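Local coordinates for protein inositol-1-monophosphatase (PDB 2P3N) that uses magnesium to hydrolyse the phosphate esters of fructose 1,6-bisphosphate and inositol 1-phosphate, among other substrates, working as a homotetramer, at residues I8-M19 / V110-Y121. Sequence-based numbering, arbitrary orientation.
Sequences IKLLRKVGHLLM and VVHAPALNETLY
Helix 8-19 packs on a beta hairpin: its axis lies 26° from strand 110-113 at 8.5 Å and runs roughly antiparallel to strand 118-121. Backbones come closest where Gly-15 CA is 5.0 Å from Pro-114 CA; a CB on Gly-15 would fall 2.9 Å from His-112 CD2. At the segment's N-terminal end, Ile-8 CD1 sits squarely over the Tyr-121 ring (CH-pi, 3.8 Å from the centroid, 4° off the normal). Arg-12 CG lies over one face of the His-112 imidazole; the chain, extended from CG to NE, carries NE to Thr-119 OG1 (3.1 Å, N-H...O 160°), which lies in the guanidinium plane, while NH1 salt-bridges Glu-133 of a second subunit. Thr-119 OG1 is also hydrogen-bonded to His-112 ND1 (2.9 Å), and a water joins His-112 NE2 to Arg-12 O. With alanine for Arg-12, Thr-119 OG1 would probably lose its NE donor, the ring the CG part of its cover and Glu-133 its partner. Met-19, bent at chi2 and chi3, packs SD on Pro-114 CB and Ala-115 CB (van der Waals, 4.0 Å each). The helix lies against one face of this part of the sheet, opposite helix 177-185, which Val-111 and Ala-113 meet; Leu-11 and Leu-18 touch strand 95-102, Val-14 helix 40-56.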
ATOM      1  N   ILE A   8      -9.864  -6.188  14.805  1.00 28.56           N
ATOM      2  CA  ILE A   8      -9.112  -5.470  13.790  1.00 24.09           C
ATOM      3  C   ILE A   8      -7.759  -6.132  13.563  1.00 26.14           C
ATOM      4  O   ILE A   8      -7.401  -6.444  12.421  1.00 27.41           O
ATOM      5  CB  ILE A   8      -8.892  -4.011  14.204  1.00 24.50           C
ATOM      6  CG1 ILE A   8     -10.241  -3.285  14.226  1.00 27.65           C
ATOM      7  CG2 ILE A   8      -7.925  -3.325  13.245  1.00 23.43           C
ATOM      8  CD1 ILE A   8     -10.200  -1.910  14.874  1.00 22.21           C
ATOM      9  N   LYS A   9      -7.017  -6.357  14.641  1.00 19.47           N
ATOM     10  CA  LYS A   9      -5.704  -6.967  14.525  1.00 21.10           C
ATOM     11  C   LYS A   9      -5.733  -8.403  14.026  1.00 23.65           C
ATOM     12  O   LYS A   9      -4.806  -8.847  13.363  1.00 27.23           O
ATOM     13  CB  LYS A   9      -4.992  -6.892  15.869  1.00 20.09           C
ATOM     14  CG  LYS A   9      -4.889  -5.466  16.350  1.00 23.84           C
ATOM     15  CD  LYS A   9      -4.042  -5.321  17.590  1.00 17.45           C
ATOM     16  CE  LYS A   9      -3.907  -3.857  17.922  1.00 13.48           C
ATOM     17  NZ  LYS A   9      -3.275  -3.638  19.238  1.00 22.51           N
ATOM     18  N   LEU A  10      -6.805  -9.119  14.338  1.00 25.87           N
ATOM     19  CA  LEU A  10      -6.958 -10.514  13.932  1.00 25.08           C
ATOM     20  C   LEU A  10      -7.214 -10.590  12.442  1.00 24.72           C
ATOM     21  O   LEU A  10      -6.578 -11.357  11.731  1.00 26.67           O
ATOM     22  CB  LEU A  10      -8.148 -11.154  14.646  1.00 25.94           C
ATOM     23  CG  LEU A  10      -8.069 -12.550  15.261  1.00 24.99           C
ATOM     24  CD1 LEU A  10      -9.499 -13.043  15.411  1.00 21.96           C
ATOM     25  CD2 LEU A  10      -7.264 -13.516  14.411  1.00 15.11           C
ATOM     26  N   LEU A  11      -8.169  -9.806  11.964  1.00 25.03           N
ATOM     27  CA  LEU A  11      -8.473  -9.835  10.546  1.00 27.92           C
ATOM     28  C   LEU A  11      -7.324  -9.278   9.725  1.00 22.17           C
ATOM     29  O   LEU A  11      -7.123  -9.686   8.587  1.00 20.39           O
ATOM     30  CB  LEU A  11      -9.756  -9.054  10.245  1.00 23.77           C
ATOM     31  CG  LEU A  11     -11.063  -9.559  10.869  1.00 26.22           C
ATOM     32  CD1 LEU A  11     -12.141  -9.451   9.825  1.00 24.27           C
ATOM     33  CD2 LEU A  11     -10.937 -10.988  11.360  1.00 22.79           C
ATOM     34  N   ARG A  12      -6.574  -8.346  10.306  1.00 22.62           N
ATOM     35  CA  ARG A  12      -5.450  -7.761   9.600  1.00 22.04           C
ATOM     36  C   ARG A  12      -4.325  -8.766   9.467  1.00 23.69           C
ATOM     37  O   ARG A  12      -3.608  -8.767   8.472  1.00 26.96           O
ATOM     38  CB  ARG A  12      -4.966  -6.494  10.305  1.00 24.33           C
ATOM     39  CG  ARG A  12      -5.727  -5.248   9.872  1.00 16.73           C
ATOM     40  CD  ARG A  12      -5.340  -4.009  10.649  1.00 14.05           C
ATOM     41  NE  ARG A  12      -5.983  -2.830  10.081  1.00 16.93           N
ATOM     42  CZ  ARG A  12      -5.851  -1.593  10.551  1.00 22.44           C
ATOM     43  NH1 ARG A  12      -5.095  -1.353  11.616  1.00 20.92           N
ATOM     44  NH2 ARG A  12      -6.472  -0.585   9.948  1.00 22.32           N
ATOM     45  N   LYS A  13      -4.192  -9.643  10.454  1.00 24.69           N
ATOM     46  CA  LYS A  13      -3.151 -10.664  10.439  1.00 26.20           C
ATOM     47  C   LYS A  13      -3.542 -11.782   9.461  1.00 25.74           C
ATOM     48  O   LYS A  13      -2.761 -12.177   8.591  1.00 23.28           O
ATOM     49  CB  LYS A  13      -2.971 -11.239  11.846  1.00 26.30           C
ATOM     50  CG  LYS A  13      -1.806 -12.206  12.010  1.00 28.54           C
ATOM     51  CD  LYS A  13      -1.992 -13.020  13.287  1.00 38.13           C
ATOM     52  CE  LYS A  13      -0.790 -13.915  13.613  1.00 45.35           C
ATOM     53  NZ  LYS A  13       0.400 -13.156  14.104  1.00 52.95           N
ATOM     54  N   VAL A  14      -4.762 -12.282   9.606  1.00 20.75           N
ATOM     55  CA  VAL A  14      -5.251 -13.333   8.734  1.00 19.95           C
ATOM     56  C   VAL A  14      -5.276 -12.842   7.286  1.00 21.45           C
ATOM     57  O   VAL A  14      -5.027 -13.609   6.351  1.00 27.84           O
ATOM     58  CB  VAL A  14      -6.664 -13.775   9.162  1.00 19.85           C
ATOM     59  CG1 VAL A  14      -7.156 -14.896   8.268  1.00 22.90           C
ATOM     60  CG2 VAL A  14      -6.644 -14.224  10.616  1.00 19.24           C
ATOM     61  N   GLY A  15      -5.563 -11.561   7.099  1.00 17.35           N
ATOM     62  CA  GLY A  15      -5.603 -11.010   5.755  1.00 17.89           C
ATOM     63  C   GLY A  15      -4.353 -11.332   4.969  1.00 20.34           C
ATOM     64  O   GLY A  15      -4.407 -11.527   3.749  1.00 25.14           O
ATOM     65  N   HIS A  16      -3.218 -11.403   5.663  1.00 23.95           N
ATOM     66  CA  HIS A  16      -1.943 -11.700   5.015  1.00 22.09           C
ATOM     67  C   HIS A  16      -1.832 -13.143   4.539  1.00 25.11           C
ATOM     68  O   HIS A  16      -1.161 -13.423   3.545  1.00 29.76           O
ATOM     69  CB  HIS A  16      -0.794 -11.378   5.963  1.00 22.03           C
ATOM     70  CG  HIS A  16      -0.636  -9.918   6.227  1.00 29.67           C
ATOM     71  ND1 HIS A  16      -0.291  -9.018   5.241  1.00 28.24           N
ATOM     72  CD2 HIS A  16      -0.804  -9.193   7.359  1.00 32.05           C
ATOM     73  CE1 HIS A  16      -0.256  -7.803   5.754  1.00 30.30           C
ATOM     74  NE2 HIS A  16      -0.564  -7.880   7.038  1.00 31.46           N
ATOM     75  N   LEU A  17      -2.478 -14.060   5.251  1.00 23.47           N
ATOM     76  CA  LEU A  17      -2.442 -15.454   4.860  1.00 22.42           C
ATOM     77  C   LEU A  17      -3.207 -15.574   3.561  1.00 26.12           C
ATOM     78  O   LEU A  17      -2.852 -16.372   2.703  1.00 30.89           O
ATOM     79  CB  LEU A  17      -3.102 -16.330   5.915  1.00 26.55           C
ATOM     80  CG  LEU A  17      -3.514 -17.697   5.379  1.00 24.77           C
ATOM     81  CD1 LEU A  17      -2.277 -18.524   5.134  1.00 22.98           C
ATOM     82  CD2 LEU A  17      -4.438 -18.379   6.359  1.00 30.57           C
ATOM     83  N   LEU A  18      -4.267 -14.782   3.423  1.00 27.54           N
ATOM     84  CA  LEU A  18      -5.086 -14.811   2.218  1.00 23.37           C
ATOM     85  C   LEU A  18      -4.318 -14.250   1.035  1.00 24.46           C
ATOM     86  O   LEU A  18      -4.509 -14.690  -0.098  1.00 25.44           O
ATOM     87  CB  LEU A  18      -6.374 -13.994   2.405  1.00 25.74           C
ATOM     88  CG  LEU A  18      -7.435 -14.512   3.383  1.00 20.10           C
ATOM     89  CD1 LEU A  18      -8.632 -13.603   3.343  1.00 15.69           C
ATOM     90  CD2 LEU A  18      -7.841 -15.914   3.012  1.00 21.37           C
ATOM     91  N   MET A  19      -3.451 -13.277   1.300  1.00 22.32           N
ATOM     92  CA  MET A  19      -2.668 -12.661   0.243  1.00 22.30           C
ATOM     93  C   MET A  19      -1.675 -13.639  -0.368  1.00 25.38           C
ATOM     94  O   MET A  19      -1.319 -13.530  -1.541  1.00 23.09           O
ATOM     95  CB  MET A  19      -1.942 -11.438   0.778  1.00 17.65           C
ATOM     96  CG  MET A  19      -2.866 -10.268   1.034  1.00 16.74           C
ATOM     97  SD  MET A  19      -3.747  -9.704  -0.435  1.00 19.71           S
ATOM     98  CE  MET A  19      -2.504  -8.660  -1.148  1.00 25.70           C
ATOM     99  N   VAL A 110     -16.493  -5.628  11.852  1.00 34.67           N
ATOM    100  CA  VAL A 110     -15.247  -5.261  11.205  1.00 33.90           C
ATOM    101  C   VAL A 110     -15.134  -6.006   9.883  1.00 33.71           C
ATOM    102  O   VAL A 110     -15.428  -7.201   9.804  1.00 34.44           O
ATOM    103  CB  VAL A 110     -14.023  -5.538  12.119  1.00 35.17           C
ATOM    104  CG1 VAL A 110     -14.193  -6.847  12.832  1.00 51.74           C
ATOM    105  CG2 VAL A 110     -12.747  -5.545  11.295  1.00 31.47           C
ATOM    106  N   VAL A 111     -14.763  -5.272   8.836  1.00 31.60           N
ATOM    107  CA  VAL A 111     -14.597  -5.838   7.495  1.00 31.42           C
ATOM    108  C   VAL A 111     -13.187  -5.456   7.049  1.00 27.24           C
ATOM    109  O   VAL A 111     -12.803  -4.290   7.123  1.00 27.08           O
ATOM    110  CB  VAL A 111     -15.634  -5.252   6.478  1.00 31.92           C
ATOM    111  CG1 VAL A 111     -15.423  -5.853   5.096  1.00 29.61           C
ATOM    112  CG2 VAL A 111     -17.038  -5.537   6.940  1.00 31.06           C
ATOM    113  N   HIS A 112     -12.410  -6.433   6.604  1.00 27.04           N
ATOM    114  CA  HIS A 112     -11.048  -6.149   6.170  1.00 27.53           C
ATOM    115  C   HIS A 112     -10.722  -6.686   4.776  1.00 25.83           C
ATOM    116  O   HIS A 112     -10.562  -7.890   4.589  1.00 24.66           O
ATOM    117  CB  HIS A 112     -10.037  -6.695   7.190  1.00 22.57           C
ATOM    118  CG  HIS A 112      -8.609  -6.506   6.779  1.00 22.73           C
ATOM    119  ND1 HIS A 112      -8.049  -5.262   6.592  1.00 18.81           N
ATOM    120  CD2 HIS A 112      -7.639  -7.404   6.483  1.00 24.12           C
ATOM    121  CE1 HIS A 112      -6.795  -5.402   6.199  1.00 19.40           C
ATOM    122  NE2 HIS A 112      -6.520  -6.691   6.126  1.00 20.50           N
ATOM    123  N   ALA A 113     -10.638  -5.773   3.806  1.00 25.44           N
ATOM    124  CA  ALA A 113     -10.308  -6.126   2.431  1.00 27.53           C
ATOM    125  C   ALA A 113      -8.793  -6.072   2.382  1.00 27.50           C
ATOM    126  O   ALA A 113      -8.196  -4.998   2.315  1.00 27.83           O
ATOM    127  CB  ALA A 113     -10.907  -5.125   1.470  1.00 22.21           C
ATOM    128  N   PRO A 114      -8.151  -7.246   2.411  1.00 33.30           N
ATOM    129  CA  PRO A 114      -6.689  -7.407   2.388  1.00 29.84           C
ATOM    130  C   PRO A 114      -5.935  -6.769   1.223  1.00 29.10           C
ATOM    131  O   PRO A 114      -5.006  -5.993   1.433  1.00 29.80           O
ATOM    132  CB  PRO A 114      -6.509  -8.930   2.421  1.00 33.02           C
ATOM    133  CG  PRO A 114      -7.809  -9.439   3.043  1.00 30.47           C
ATOM    134  CD  PRO A 114      -8.827  -8.557   2.387  1.00 31.47           C
ATOM    135  N   ALA A 115      -6.320  -7.101  -0.004  1.00 25.90           N
ATOM    136  CA  ALA A 115      -5.633  -6.559  -1.175  1.00 29.57           C
ATOM    137  C   ALA A 115      -5.789  -5.053  -1.313  1.00 27.08           C
ATOM    138  O   ALA A 115      -5.054  -4.418  -2.060  1.00 28.48           O
ATOM    139  CB  ALA A 115      -6.133  -7.253  -2.457  1.00 18.33           C
ATOM    140  N   LEU A 116      -6.740  -4.478  -0.592  1.00 23.42           N
ATOM    141  CA  LEU A 116      -6.967  -3.053  -0.702  1.00 26.64           C
ATOM    142  C   LEU A 116      -6.440  -2.291   0.492  1.00 27.59           C
ATOM    143  O   LEU A 116      -6.315  -1.074   0.436  1.00 24.98           O
ATOM    144  CB  LEU A 116      -8.468  -2.764  -0.847  1.00 28.00           C
ATOM    145  CG  LEU A 116      -9.264  -3.379  -2.002  1.00 26.98           C
ATOM    146  CD1 LEU A 116     -10.702  -2.884  -1.929  1.00 20.72           C
ATOM    147  CD2 LEU A 116      -8.643  -2.994  -3.341  1.00 22.44           C
ATOM    148  N   ASN A 117      -6.129  -3.015   1.563  1.00 29.80           N
ATOM    149  CA  ASN A 117      -5.668  -2.405   2.807  1.00 27.40           C
ATOM    150  C   ASN A 117      -6.741  -1.466   3.359  1.00 24.84           C
ATOM    151  O   ASN A 117      -6.464  -0.361   3.817  1.00 22.57           O
ATOM    152  CB  ASN A 117      -4.357  -1.655   2.594  1.00 28.92           C
ATOM    153  CG  ASN A 117      -3.167  -2.567   2.669  1.00 34.15           C
ATOM    154  OD1 ASN A 117      -2.868  -3.118   3.725  1.00 42.64           O
ATOM    155  ND2 ASN A 117      -2.488  -2.750   1.549  1.00 39.61           N
ATOM    156  N   GLU A 118      -7.981  -1.928   3.304  1.00 25.94           N
ATOM    157  CA  GLU A 118      -9.097  -1.158   3.806  1.00 26.49           C
ATOM    158  C   GLU A 118      -9.708  -1.900   4.968  1.00 28.80           C
ATOM    159  O   GLU A 118     -10.081  -3.064   4.841  1.00 31.01           O
ATOM    160  CB  GLU A 118     -10.140  -0.979   2.719  1.00 26.00           C
ATOM    161  CG  GLU A 118      -9.605  -0.265   1.500  1.00 30.38           C
ATOM    162  CD  GLU A 118     -10.672  -0.014   0.469  1.00 33.08           C
ATOM    163  OE1 GLU A 118     -10.491   0.933  -0.329  1.00 38.08           O
ATOM    164  OE2 GLU A 118     -11.680  -0.764   0.457  1.00 32.65           O
ATOM    165  N   THR A 119      -9.787  -1.232   6.110  1.00 28.31           N
ATOM    166  CA  THR A 119     -10.372  -1.834   7.289  1.00 27.24           C
ATOM    167  C   THR A 119     -11.479  -0.915   7.787  1.00 28.25           C
ATOM    168  O   THR A 119     -11.226   0.146   8.354  1.00 26.02           O
ATOM    169  CB  THR A 119      -9.339  -2.046   8.427  1.00 25.40           C
ATOM    170  OG1 THR A 119      -8.155  -2.672   7.910  1.00 25.40           O
ATOM    171  CG2 THR A 119      -9.937  -2.976   9.499  1.00 20.88           C
ATOM    172  N   LEU A 120     -12.713  -1.343   7.546  1.00 28.94           N
ATOM    173  CA  LEU A 120     -13.887  -0.606   7.955  1.00 27.73           C
ATOM    174  C   LEU A 120     -14.454  -1.303   9.188  1.00 27.71           C
ATOM    175  O   LEU A 120     -14.575  -2.523   9.210  1.00 29.51           O
ATOM    176  CB  LEU A 120     -14.899  -0.598   6.807  1.00 27.39           C
ATOM    177  CG  LEU A 120     -14.273  -0.003   5.542  1.00 27.84           C
ATOM    178  CD1 LEU A 120     -13.709  -1.124   4.698  1.00 33.52           C
ATOM    179  CD2 LEU A 120     -15.303   0.776   4.746  1.00 30.46           C
ATOM    180  N   TYR A 121     -14.776  -0.538  10.225  1.00 27.41           N
ATOM    181  CA  TYR A 121     -15.323  -1.128  11.441  1.00 26.61           C
ATOM    182  C   TYR A 121     -16.224  -0.179  12.206  1.00 30.05           C
ATOM    183  O   TYR A 121     -16.213   1.026  11.988  1.00 33.04           O
ATOM    184  CB  TYR A 121     -14.199  -1.587  12.369  1.00 23.51           C
ATOM    185  CG  TYR A 121     -13.179  -0.518  12.641  1.00 22.43           C
ATOM    186  CD1 TYR A 121     -12.160  -0.251  11.729  1.00 24.21           C
ATOM    187  CD2 TYR A 121     -13.263   0.268  13.786  1.00 25.29           C
ATOM    188  CE1 TYR A 121     -11.249   0.779  11.949  1.00 25.78           C
ATOM    189  CE2 TYR A 121     -12.360   1.301  14.016  1.00 27.86           C
ATOM    190  CZ  TYR A 121     -11.358   1.551  13.094  1.00 23.12           C
ATOM    191  OH  TYR A 121     -10.481   2.577  13.320  1.00 31.21           O
TER
HETATM  192  O   HOH W   1      -4.230  -7.840   6.030  1.00 21.69           O